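Local coordinates for Slr0280 protein (PDB 5H3K), which is of unknown function but carries a region of the phosphodiester glycosidase (NAGPA) family, so it may act on sugar phosphodiester linkages, at residues A[309-314]-A[354-359]; A[413-418]-A[464-469]; A[417-422]-A[454-459]; A[433-438]-A[479-484]. All coordinates share one frame; numbering follows the deposited sequence.

Contact 1. Residues A[309-314]-A[354-359]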
loop_
_atom_site.group_PDB
_atom_site.type_symbol
_atom_site.label_atom_id
_atom_site.label_comp_id
_atom_site.label_asym_id
_atom_site.label_seq_id
_atom_site.Cartn_x
_atom_site.Cartn_y
_atom_site.Cartn_z
ATOM N N LEU A 309 -12.373 6.534 1.893
ATOM C CA LEU A 309 -10.919 6.497 1.819
ATOM C C LEU A 309 -10.343 7.373 2.928
ATOM O O LEU A 309 -10.902 8.419 3.268
ATOM C CB LEU A 309 -10.397 6.950 0.449
ATOM C CG LEU A 309 -10.477 5.959 -0.719
ATOM C CD1 LEU A 309 -11.908 5.779 -1.157
ATOM C CD2 LEU A 309 -9.642 6.448 -1.895
ATOM N N ARG A 310 -9.234 6.922 3.506
ATOM C CA ARG A 310 -8.512 7.691 4.519
ATOM C C ARG A 310 -7.028 7.545 4.309
ATOM O O ARG A 310 -6.547 6.445 4.046
ATOM C CB ARG A 310 -8.822 7.176 5.931
ATOM C CG ARG A 310 -10.224 7.502 6.455
ATOM C CD ARG A 310 -10.415 9.005 6.660
ATOM N NE ARG A 310 -11.724 9.289 7.240
ATOM C CZ ARG A 310 -12.824 9.503 6.524
ATOM N NH1 ARG A 310 -12.780 9.472 5.198
ATOM N NH2 ARG A 310 -13.974 9.745 7.139
ATOM N N PRO A 311 -6.283 8.644 4.474
ATOM C CA PRO A 311 -4.832 8.494 4.576
ATOM C C PRO A 311 -4.492 7.802 5.885
ATOM O O PRO A 311 -5.151 8.037 6.910
ATOM C CB PRO A 311 -4.316 9.942 4.573
ATOM C CG PRO A 311 -5.462 10.773 5.046
ATOM C CD PRO A 311 -6.730 10.038 4.665
ATOM N N LEU A 312 -3.481 6.945 5.852
ATOM C CA LEU A 312 -3.107 6.163 7.014
ATOM C C LEU A 312 -1.631 6.350 7.245
ATOM O O LEU A 312 -0.832 6.164 6.318
ATOM C CB LEU A 312 -3.400 4.685 6.751
ATOM C CG LEU A 312 -4.843 4.305 6.405
ATOM C CD1 LEU A 312 -4.898 2.800 6.146
ATOM C CD2 LEU A 312 -5.773 4.687 7.545
ATOM N N MET A 313 -1.257 6.718 8.467
ATOM C CA MET A 313 0.148 6.872 8.821
ATOM C C MET A 313 0.680 5.619 9.477
ATOM O O MET A 313 -0.050 4.936 10.193
ATOM C CB MET A 313 0.330 8.035 9.798
ATOM C CG MET A 313 -0.277 9.300 9.316
ATOM S SD MET A 313 0.660 10.073 8.006
ATOM C CE MET A 313 1.882 10.990 8.915
ATOM N N ALA A 314 1.959 5.332 9.228
ATOM C CA ALA A 314 2.654 4.173 9.803
ATOM C C ALA A 314 2.462 4.108 11.312
ATOM O O ALA A 314 2.187 3.045 11.882
ATOM C CB ALA A 314 4.133 4.238 9.483
ATOM N N VAL A 354 -0.618 15.557 4.086
ATOM C CA VAL A 354 -1.441 14.426 4.520
ATOM C C VAL A 354 -2.500 14.995 5.441
ATOM O O VAL A 354 -2.160 15.575 6.477
ATOM C CB VAL A 354 -0.637 13.373 5.335
ATOM C CG1 VAL A 354 -1.563 12.268 5.813
ATOM C CG2 VAL A 354 0.537 12.770 4.538
ATOM N N TRP A 355 -3.776 14.855 5.086
ATOM C CA TRP A 355 -4.834 15.320 5.997
ATOM C C TRP A 355 -6.107 14.472 5.954
ATOM O O TRP A 355 -6.438 13.864 4.927
ATOM C CB TRP A 355 -5.144 16.818 5.796
ATOM C CG TRP A 355 -5.996 17.247 4.596
ATOM C CD1 TRP A 355 -7.320 17.597 4.612
ATOM C CD2 TRP A 355 -5.551 17.443 3.237
ATOM N NE1 TRP A 355 -7.729 17.983 3.352
ATOM C CE2 TRP A 355 -6.672 17.897 2.500
ATOM C CE3 TRP A 355 -4.328 17.269 2.584
ATOM C CZ2 TRP A 355 -6.591 18.183 1.128
ATOM C CZ3 TRP A 355 -4.255 17.539 1.229
ATOM C CH2 TRP A 355 -5.380 17.996 0.511
ATOM N N SER A 356 -6.814 14.424 7.076
ATOM C CA SER A 356 -8.049 13.646 7.148
ATOM C C SER A 356 -8.992 14.241 8.167
ATOM O O SER A 356 -8.558 14.674 9.231
ATOM C CB SER A 356 -7.770 12.178 7.484
ATOM O OG SER A 356 -7.312 12.031 8.806
ATOM N N GLN A 357 -10.282 14.249 7.837
ATOM C CA GLN A 357 -11.305 14.904 8.662
ATOM C C GLN A 357 -10.884 16.303 9.140
ATOM O O GLN A 357 -11.058 16.662 10.311
ATOM C CB GLN A 357 -11.747 13.972 9.808
ATOM C CG GLN A 357 -12.225 12.610 9.267
ATOM C CD GLN A 357 -12.701 11.642 10.347
ATOM O OE1 GLN A 357 -13.354 10.641 10.052
ATOM N NE2 GLN A 357 -12.372 11.934 11.596
ATOM N N GLN A 358 -10.316 17.070 8.206
ATOM C CA GLN A 358 -9.813 18.432 8.418
ATOM C C GLN A 358 -8.672 18.535 9.424
ATOM O O GLN A 358 -8.366 19.617 9.916
ATOM C CB GLN A 358 -10.941 19.407 8.796
ATOM C CG GLN A 358 -11.968 19.641 7.689
ATOM C CD GLN A 358 -12.802 20.907 7.906
ATOM O OE1 GLN A 358 -12.330 21.897 8.468
ATOM N NE2 GLN A 358 -14.046 20.874 7.446
ATOM N N ASN A 359 -8.054 17.404 9.725
ATOM C CA ASN A 359 -6.898 17.347 10.614
ATOM C C ASN A 359 -5.608 17.133 9.811
ATOM O O ASN A 359 -5.420 16.089 9.172
ATOM C CB ASN A 359 -7.091 16.202 11.615
ATOM C CG ASN A 359 -5.972 16.116 12.624
ATOM O OD1 ASN A 359 -5.510 17.133 13.150
ATOM N ND2 ASN A 359 -5.515 14.895 12.897
HETATM O O HOH W 1 -10.622 8.736 10.169
#
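The backbone oxygen of L309 does the first work here: it accepts R310 NH1 at 2.9 Å, with the donor above the carbonyl plane. This bond ties the guanidinium back onto its own strand. R310 starts with CG beside its backbone N and bends at chi2 (-66°), which swings the group out to Q357, in the type I' turn from S356 to N359. R310 NH2 donates to Q357 OE1 at 3.1 Å, in the carbonyl plane and on a lone pair, although guanidinium and amide planes stand 70° apart. NH2 also forms a salt bridge with D375, and a water accepting from R310 NE at 3.2 Å gives a weak bond to Q357 OE1. P311 CG lies 3.2 Å from W355 O, carbon on carbonyl, and 3.6 Å from S356 CB; the apolar contact proper is P311 CB on V354 CG1 at 3.8 Å. Further on, M313 SD meets V354 CG1 tip to tip, also at 3.8 Å. Segments 309-313 and 354-356 run at 128° between their N-to-C directions. They belong to different sheets: strand 307-313 bonds along 600-609, whereas 354-356 forms a hairpin with 359-362 and pairs with 497-500, whose M499 touches both P311 and V354.

Contact 2. Residues A[413-418]-A[464-469]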
loop_
_atom_site.group_PDB
_atom_site.type_symbol
_atom_site.label_atom_id
_atom_site.label_comp_id
_atom_site.label_asym_id
_atom_site.label_seq_id
_atom_site.Cartn_x
_atom_site.Cartn_y
_atom_site.Cartn_z
ATOM N N ALA A 413 7.729 27.810 10.613
ATOM C CA ALA A 413 7.065 26.501 10.629
ATOM C C ALA A 413 6.214 26.352 11.881
ATOM O O ALA A 413 6.430 27.037 12.887
ATOM C CB ALA A 413 8.086 25.376 10.536
ATOM N N ARG A 414 5.232 25.464 11.824
ATOM C CA ARG A 414 4.362 25.253 12.966
ATOM C C ARG A 414 4.256 23.746 13.185
ATOM O O ARG A 414 4.261 22.970 12.218
ATOM C CB ARG A 414 2.994 25.878 12.682
ATOM C CG ARG A 414 2.212 26.302 13.898
ATOM C CD ARG A 414 1.021 27.180 13.498
ATOM N NE ARG A 414 -0.042 26.445 12.809
ATOM C CZ ARG A 414 -1.041 25.829 13.432
ATOM N NH1 ARG A 414 -1.108 25.830 14.764
ATOM N NH2 ARG A 414 -1.967 25.198 12.723
ATOM N N TYR A 415 4.202 23.336 14.446
ATOM C CA TYR A 415 4.071 21.933 14.808
ATOM C C TYR A 415 2.957 21.782 15.833
ATOM O O TYR A 415 3.001 22.389 16.903
ATOM C CB TYR A 415 5.388 21.390 15.356
ATOM C CG TYR A 415 6.440 21.234 14.287
ATOM C CD1 TYR A 415 6.471 20.097 13.483
ATOM C CD2 TYR A 415 7.389 22.230 14.058
ATOM C CE1 TYR A 415 7.435 19.945 12.485
ATOM C CE2 TYR A 415 8.360 22.092 13.058
ATOM C CZ TYR A 415 8.374 20.945 12.276
ATOM O OH TYR A 415 9.328 20.808 11.282
ATOM N N THR A 416 1.954 20.981 15.486
ATOM C CA THR A 416 0.765 20.805 16.317
ATOM C C THR A 416 0.819 19.412 16.941
ATOM O O THR A 416 1.740 18.643 16.647
ATOM C CB THR A 416 -0.519 20.998 15.500
ATOM O OG1 THR A 416 -0.750 19.845 14.671
ATOM C CG2 THR A 416 -0.424 22.251 14.650
ATOM N N PRO A 417 -0.136 19.085 17.831
ATOM C CA PRO A 417 -0.120 17.729 18.389
ATOM C C PRO A 417 -0.224 16.607 17.352
ATOM O O PRO A 417 0.165 15.488 17.672
ATOM C CB PRO A 417 -1.350 17.722 19.299
ATOM C CG PRO A 417 -1.429 19.129 19.791
ATOM C CD PRO A 417 -1.025 19.975 18.603
ATOM N N ALA A 418 -0.737 16.887 16.153
ATOM C CA ALA A 418 -0.715 15.879 15.081
ATOM C C ALA A 418 0.695 15.363 14.754
ATOM O O ALA A 418 0.864 14.220 14.314
ATOM C CB ALA A 418 -1.402 16.408 13.820
ATOM N N ILE A 464 8.108 27.508 14.994
ATOM C CA ILE A 464 9.544 27.339 14.792
ATOM C C ILE A 464 10.035 28.370 13.779
ATOM O O ILE A 464 9.523 28.453 12.655
ATOM C CB ILE A 464 9.892 25.920 14.280
ATOM C CG1 ILE A 464 9.553 24.861 15.336
ATOM C CG2 ILE A 464 11.362 25.829 13.901
ATOM C CD1 ILE A 464 10.286 25.035 16.644
ATOM N N ASP A 465 11.008 29.179 14.181
ATOM C CA ASP A 465 11.561 30.177 13.270
ATOM C C ASP A 465 12.912 29.678 12.785
ATOM O O ASP A 465 13.830 29.481 13.584
ATOM C CB ASP A 465 11.700 31.524 13.988
ATOM C CG ASP A 465 12.226 32.629 13.087
ATOM O OD1 ASP A 465 12.426 32.386 11.871
ATOM O OD2 ASP A 465 12.418 33.758 13.603
ATOM N N ARG A 466 13.018 29.455 11.481
ATOM C CA ARG A 466 14.282 29.062 10.870
ATOM C C ARG A 466 14.800 30.219 10.020
ATOM O O ARG A 466 14.150 30.639 9.055
ATOM C CB ARG A 466 14.100 27.786 10.032
ATOM C CG ARG A 466 13.512 26.627 10.832
ATOM C CD ARG A 466 13.426 25.357 10.005
ATOM N NE ARG A 466 13.084 24.205 10.826
ATOM C CZ ARG A 466 12.030 23.422 10.618
ATOM N NH1 ARG A 466 11.209 23.676 9.616
ATOM N NH2 ARG A 466 11.800 22.386 11.420
ATOM N N GLY A 467 15.950 30.765 10.413
ATOM C CA GLY A 467 16.544 31.884 9.696
ATOM C C GLY A 467 16.095 33.269 10.145
ATOM O O GLY A 467 16.123 34.222 9.353
ATOM N N ASN A 468 15.679 33.385 11.407
ATOM C CA ASN A 468 15.276 34.671 11.986
ATOM C C ASN A 468 14.250 35.444 11.167
ATOM O O ASN A 468 14.465 36.609 10.822
ATOM C CB ASN A 468 16.504 35.554 12.234
ATOM C CG ASN A 468 17.418 34.982 13.293
ATOM O OD1 ASN A 468 17.047 34.896 14.462
ATOM N ND2 ASN A 468 18.622 34.590 12.892
ATOM N N GLN A 469 13.131 34.798 10.861
ATOM C CA GLN A 469 12.111 35.417 10.031
ATOM C C GLN A 469 11.103 36.200 10.861
ATOM O O GLN A 469 10.262 36.920 10.315
ATOM C CB GLN A 469 11.399 34.353 9.198
ATOM C CG GLN A 469 12.348 33.519 8.363
ATOM C CD GLN A 469 13.079 34.349 7.329
ATOM O OE1 GLN A 469 12.470 34.868 6.396
ATOM N NE2 GLN A 469 14.389 34.488 7.496
#
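Y415 OH is held by two bonds: R466 NH2 donates to it at 2.9 Å, nearly straight (169°), and a second bond joins it to the backbone oxygen of S405. The hydroxyl lies in the guanidinium plane, at its edge, and NH2 in turn lies near the plane of the tyrosine ring at the ring's edge, so the two flat groups meet rim to rim with their planes 78° apart. R466 gets there with a chain extended from CG to NE. Its rotation is fixed from several sides: NE pairs with E430, NH2 also bonds Y423 OH, and I464 CG2 lies 3.7 Å above one face, offset toward the rim. All this rests on an antiparallel ladder between strands 411-415 and 460-466 of a large mixed sheet. A413 and I464 form a hydrogen-bonded pair of it, with A413 N to I464 O at 2.8 Å and I464 N to A413 O at 2.7 Å. R466, level with G411, reaches back along the ladder over A413, whose CB is 3.7 Å from NH1. Between the polar ends, I464 CG1 packs on the edge of the Y415 ring, 3.6 Å from CD2. An alanine here in place of Y415 would lack the hydroxyl and the ring that stacks on Y423 and meets W419, and would probably leave R466 less firmly fixed and I464 less well packed. Beyond the strand, D465 OD1 turns its syn lone pair to Q469 N at 2.7 Å, which closes the loop through G467.

Contact 3. Residues A[417-422]-A[454-459]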
loop_
_atom_site.group_PDB
_atom_site.type_symbol
_atom_site.label_atom_id
_atom_site.label_comp_id
_atom_site.label_asym_id
_atom_site.label_seq_id
_atom_site.Cartn_x
_atom_site.Cartn_y
_atom_site.Cartn_z
ATOM N N PRO A 417 -0.136 19.085 17.831
ATOM C CA PRO A 417 -0.120 17.729 18.389
ATOM C C PRO A 417 -0.224 16.607 17.352
ATOM O O PRO A 417 0.165 15.488 17.672
ATOM C CB PRO A 417 -1.350 17.722 19.299
ATOM C CG PRO A 417 -1.429 19.129 19.791
ATOM C CD PRO A 417 -1.025 19.975 18.603
ATOM N N ALA A 418 -0.737 16.887 16.153
ATOM C CA ALA A 418 -0.715 15.879 15.081
ATOM C C ALA A 418 0.695 15.363 14.754
ATOM O O ALA A 418 0.864 14.220 14.314
ATOM C CB ALA A 418 -1.402 16.408 13.820
ATOM N N TRP A 419 1.713 16.198 14.959
ATOM C CA TRP A 419 3.098 15.794 14.744
ATOM C C TRP A 419 3.508 14.707 15.728
ATOM O O TRP A 419 4.230 13.776 15.381
ATOM C CB TRP A 419 4.017 17.008 14.903
ATOM C CG TRP A 419 5.492 16.777 14.665
ATOM C CD1 TRP A 419 6.484 16.743 15.606
ATOM C CD2 TRP A 419 6.136 16.592 13.398
ATOM N NE1 TRP A 419 7.704 16.540 15.003
ATOM C CE2 TRP A 419 7.518 16.454 13.653
ATOM C CE3 TRP A 419 5.676 16.532 12.078
ATOM C CZ2 TRP A 419 8.447 16.253 12.620
ATOM C CZ3 TRP A 419 6.604 16.330 11.059
ATOM C CH2 TRP A 419 7.968 16.194 11.336
ATOM N N GLY A 420 3.037 14.840 16.963
ATOM C CA GLY A 420 3.432 13.958 18.043
ATOM C C GLY A 420 3.486 14.731 19.351
ATOM O O GLY A 420 3.103 15.905 19.404
ATOM N N PRO A 421 3.932 14.064 20.420
ATOM C CA PRO A 421 4.087 14.685 21.741
ATOM C C PRO A 421 5.280 15.634 21.827
ATOM O O PRO A 421 5.283 16.501 22.700
ATOM C CB PRO A 421 4.315 13.477 22.665
ATOM C CG PRO A 421 3.648 12.333 21.958
ATOM C CD PRO A 421 3.955 12.593 20.499
ATOM N N SER A 422 6.266 15.493 20.945
ATOM C CA SER A 422 7.453 16.345 21.038
ATOM C C SER A 422 8.020 16.789 19.694
ATOM O O SER A 422 7.677 16.240 18.645
ATOM C CB SER A 422 8.548 15.655 21.866
ATOM O OG SER A 422 9.309 14.768 21.066
ATOM N N MET A 454 11.627 19.573 22.507
ATOM C CA MET A 454 10.521 20.388 23.009
ATOM C C MET A 454 9.260 19.546 23.052
ATOM O O MET A 454 8.889 18.950 22.044
ATOM C CB MET A 454 10.236 21.578 22.075
ATOM C CG MET A 454 11.184 22.762 22.124
ATOM S SD MET A 454 11.290 23.535 23.755
ATOM C CE MET A 454 9.579 23.532 24.263
ATOM N N PRO A 455 8.583 19.504 24.206
ATOM C CA PRO A 455 7.222 18.968 24.177
ATOM C C PRO A 455 6.325 19.899 23.353
ATOM O O PRO A 455 6.524 21.123 23.375
ATOM C CB PRO A 455 6.785 19.011 25.645
ATOM C CG PRO A 455 8.057 19.178 26.436
ATOM C CD PRO A 455 8.996 19.927 25.555
ATOM N N ILE A 456 5.386 19.323 22.611
ATOM C CA ILE A 456 4.332 20.090 21.959
ATOM C C ILE A 456 3.100 20.055 22.862
ATOM O O ILE A 456 2.572 18.979 23.177
ATOM C CB ILE A 456 3.968 19.513 20.567
ATOM C CG1 ILE A 456 5.196 19.462 19.654
ATOM C CG2 ILE A 456 2.852 20.325 19.941
ATOM C CD1 ILE A 456 4.992 18.608 18.376
ATOM N N PRO A 457 2.632 21.234 23.299
ATOM C CA PRO A 457 1.520 21.259 24.262
ATOM C C PRO A 457 0.243 20.675 23.672
ATOM O O PRO A 457 -0.083 20.975 22.519
ATOM C CB PRO A 457 1.327 22.760 24.539
ATOM C CG PRO A 457 2.631 23.393 24.155
ATOM C CD PRO A 457 3.139 22.585 22.999
ATOM N N SER A 458 -0.467 19.852 24.441
ATOM C CA SER A 458 -1.674 19.200 23.932
ATOM C C SER A 458 -2.780 20.197 23.609
ATOM O O SER A 458 -3.640 19.924 22.772
ATOM C CB SER A 458 -2.188 18.148 24.920
ATOM O OG SER A 458 -2.521 18.744 26.162
ATOM N N ASP A 459 -2.756 21.352 24.272
ATOM C CA ASP A 459 -3.748 22.393 24.036
ATOM C C ASP A 459 -3.133 23.542 23.248
ATOM O O ASP A 459 -3.593 24.680 23.334
ATOM C CB ASP A 459 -4.297 22.921 25.365
ATOM C CG ASP A 459 -3.210 23.503 26.257
ATOM O OD1 ASP A 459 -2.010 23.209 26.032
ATOM O OD2 ASP A 459 -3.557 24.246 27.204
HETATM O O HOH W 2 1.469 17.052 21.461
#
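A short two-stranded antiparallel ribbon, 422-423 with 454-455, begins here, and just past its non-hydrogen-bonded pair of S422 and P455 the side chain of I456 turns into the loop 417-421. With CG1 beside the backbone N (chi1 -57°) and CG2 anti to it, the isoleucine sends its two branches to different partners. I456 CD1 touches W419 CD1 at 3.7 Å; the two side chains cross at about a right angle, while the methyl comes at the indole obliquely, neither over the face nor at the edge. I456 CD1 also lies 3.5 Å from G420 O and 3.6 Å from S422 O, and that second oxygen sits in the indole plane at its edge. I456 CG2 goes instead to P417, whose CD is 4.1 Å away, and crosses the pyrrolidine obliquely, while P417 CG rests against the carbonyl oxygens of P457 and S458. An alanine here in place of I456 would lack both branches and would probably loosen the packing of W419 and P417 against segment 454-459. The backbone sets the isoleucine's position: I456 N donates to P421 O at 2.8 Å (166°), from above the carbonyl plane, and P455 CA adds a CA-H...O contact to that oxygen at 3.5 Å. At G420, with phi at 146°, a CB would collide with the carbonyl oxygen of W419. Its own oxygen and that of I456 are bridged by one water, which donates to G420 O at 2.9 Å and to I456 O at 2.8 Å.

Contact 4. Residues A[433-438]-A[479-484]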
loop_
_atom_site.group_PDB
_atom_site.type_symbol
_atom_site.label_atom_id
_atom_site.label_comp_id
_atom_site.label_asym_id
_atom_site.label_seq_id
_atom_site.Cartn_x
_atom_site.Cartn_y
_atom_site.Cartn_z
ATOM N N TYR A 433 8.710 29.204 19.788
ATOM C CA TYR A 433 7.722 29.895 20.607
ATOM C C TYR A 433 6.664 28.884 20.993
ATOM O O TYR A 433 6.048 28.254 20.119
ATOM C CB TYR A 433 7.092 31.053 19.829
ATOM C CG TYR A 433 8.112 32.058 19.341
ATOM C CD1 TYR A 433 8.342 33.240 20.035
ATOM C CD2 TYR A 433 8.862 31.820 18.192
ATOM C CE1 TYR A 433 9.288 34.164 19.588
ATOM C CE2 TYR A 433 9.812 32.733 17.740
ATOM C CZ TYR A 433 10.017 33.900 18.441
ATOM O OH TYR A 433 10.951 34.800 17.979
ATOM N N VAL A 434 6.471 28.711 22.299
ATOM C CA VAL A 434 5.492 27.762 22.806
ATOM C C VAL A 434 4.134 28.449 22.917
ATOM O O VAL A 434 4.020 29.523 23.517
ATOM C CB VAL A 434 5.908 27.196 24.178
ATOM C CG1 VAL A 434 4.910 26.152 24.639
ATOM C CG2 VAL A 434 7.303 26.601 24.105
ATOM N N VAL A 435 3.109 27.841 22.321
ATOM C CA VAL A 435 1.752 28.382 22.373
ATOM C C VAL A 435 0.848 27.405 23.124
ATOM O O VAL A 435 0.833 26.205 22.836
ATOM C CB VAL A 435 1.195 28.664 20.956
ATOM C CG1 VAL A 435 -0.188 29.293 21.046
ATOM C CG2 VAL A 435 2.147 29.575 20.180
ATOM N N GLN A 436 0.129 27.911 24.122
ATOM C CA GLN A 436 -0.818 27.096 24.877
ATOM C C GLN A 436 -2.110 27.861 24.988
ATOM O O GLN A 436 -2.106 29.017 25.393
ATOM C CB GLN A 436 -0.285 26.786 26.275
ATOM C CG GLN A 436 0.989 25.975 26.297
ATOM C CD GLN A 436 1.483 25.698 27.707
ATOM O OE1 GLN A 436 2.403 26.358 28.202
ATOM N NE2 GLN A 436 0.875 24.716 28.361
ATOM N N ASN A 437 -3.212 27.234 24.594
ATOM C CA ASN A 437 -4.517 27.884 24.634
ATOM C C ASN A 437 -4.491 29.260 23.972
ATOM O O ASN A 437 -4.976 30.247 24.538
ATOM C CB ASN A 437 -5.028 28.000 26.072
ATOM C CG ASN A 437 -6.523 28.217 26.132
ATOM O OD1 ASN A 437 -7.267 27.690 25.301
ATOM N ND2 ASN A 437 -6.973 29.010 27.101
ATOM N N SER A 438 -3.891 29.312 22.783
ATOM C CA SER A 438 -3.837 30.530 21.965
ATOM C C SER A 438 -2.989 31.681 22.522
ATOM O O SER A 438 -3.087 32.804 22.032
ATOM C CB SER A 438 -5.243 31.043 21.629
ATOM O OG SER A 438 -5.991 30.075 20.910
ATOM N N THR A 479 1.186 37.115 24.508
ATOM C CA THR A 479 0.487 37.496 23.275
ATOM C C THR A 479 -0.555 36.441 22.874
ATOM O O THR A 479 -0.284 35.228 22.920
ATOM C CB THR A 479 1.482 37.720 22.104
ATOM O OG1 THR A 479 2.479 38.664 22.511
ATOM C CG2 THR A 479 0.767 38.267 20.873
ATOM N N THR A 480 -1.743 36.907 22.497
ATOM C CA THR A 480 -2.822 36.043 22.012
ATOM C C THR A 480 -2.678 35.840 20.497
ATOM O O THR A 480 -2.327 36.777 19.787
ATOM C CB THR A 480 -4.198 36.660 22.354
ATOM O OG1 THR A 480 -4.423 36.545 23.767
ATOM C CG2 THR A 480 -5.324 35.939 21.632
ATOM N N LEU A 481 -2.924 34.619 20.006
ATOM C CA LEU A 481 -2.731 34.321 18.582
ATOM C C LEU A 481 -3.948 33.655 17.962
ATOM O O LEU A 481 -4.614 32.826 18.590
ATOM C CB LEU A 481 -1.511 33.415 18.360
ATOM C CG LEU A 481 -0.139 33.871 18.844
ATOM C CD1 LEU A 481 0.876 32.754 18.641
ATOM C CD2 LEU A 481 0.307 35.120 18.106
ATOM N N ASN A 482 -4.237 34.031 16.724
ATOM C CA ASN A 482 -5.178 33.292 15.900
ATOM C C ASN A 482 -4.450 32.750 14.679
ATOM O O ASN A 482 -3.648 33.452 14.073
ATOM C CB ASN A 482 -6.339 34.186 15.458
ATOM C CG ASN A 482 -7.159 33.562 14.348
ATOM O OD1 ASN A 482 -7.022 33.928 13.179
ATOM N ND2 ASN A 482 -8.010 32.599 14.707
ATOM N N VAL A 483 -4.718 31.494 14.327
ATOM C CA VAL A 483 -4.125 30.905 13.126
ATOM C C VAL A 483 -5.235 30.618 12.121
ATOM O O VAL A 483 -6.250 30.005 12.463
ATOM C CB VAL A 483 -3.373 29.604 13.446
ATOM C CG1 VAL A 483 -2.727 29.032 12.183
ATOM C CG2 VAL A 483 -2.308 29.854 14.502
ATOM N N ASN A 484 -5.045 31.065 10.889
ATOM C CA ASN A 484 -6.036 30.859 9.845
ATOM C C ASN A 484 -5.345 30.279 8.606
ATOM O O ASN A 484 -4.466 30.916 8.021
ATOM C CB ASN A 484 -6.737 32.192 9.528
ATOM C CG ASN A 484 -7.938 32.031 8.600
ATOM O OD1 ASN A 484 -7.804 32.092 7.375
ATOM N ND2 ASN A 484 -9.122 31.849 9.184
#
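A tight beta hairpin, strand 430-436 turning through N437 and S438 into 439-446, here meets segment 479-484, which leads into strand 481-488. The first shell is a backbone grip at the turn: L481 N donates to S438 O at 2.7 Å, with an N-H...O angle of 153° and the donor in the carbonyl plane. T480 CA approaches S438 O at 3.2 Å in a CA-H...O contact, so a single carbonyl receives both groups. S438 CB also lies 3.6 Å from L481 O, which places the serine alongside that peptide. Beneath the turn the apolar pair is V435 and L481, crossing obliquely, with CG2 of the valine 3.8 Å from CD1 of the leucine. CG2 of V435 stands beside its backbone N while CG1 is anti to it; L481 likewise carries CG beside its N. The next shell positions these groups. Positive phi at both N437 (50°) and S438 (68°), as in a type I' turn, directs the S438 carbonyl at the second segment. V435 is bonded through its backbone to Y461, the residue whose side chain also touches L481, and I463, I390 and T392 pack on the leucine as well. Since strand 481-488 pairs with 379-392 and the hairpin with 460-466, the contact joins two parts of one large mixed sheet that are distant in strand order. Just ahead of the grip, T479 OG1 is hydrogen-bonded to A476 O.

How the contacts relate
Contacts 2, 3 and 4 cluster. Centre to centre, contact 2 lies about 12 Å from contact 3 and about 12 Å from contact 4, while contact 3 lies about 14 Å from contact 4. Contacts 2 and 3 share P417 and A418, and Y415 O lies 3.7 Å from I456 CG2. R414 NE packs on V483 CG1 of contact 4 at 3.8 Å. Contact 3 reaches contact 4 through D459 O and N437 N, 2.9 Å apart and probably hydrogen-bonded. Contact 1 stands farther off, its centre about 18 Å from that of contact 3, about 21 Å from contact 2 and about 24 Å from contact 4; it meets the cluster where N359 OD1 touches A418 CB at 4.2 Å. Contacts 1, 2 and 4 all reach the same large mixed sheet.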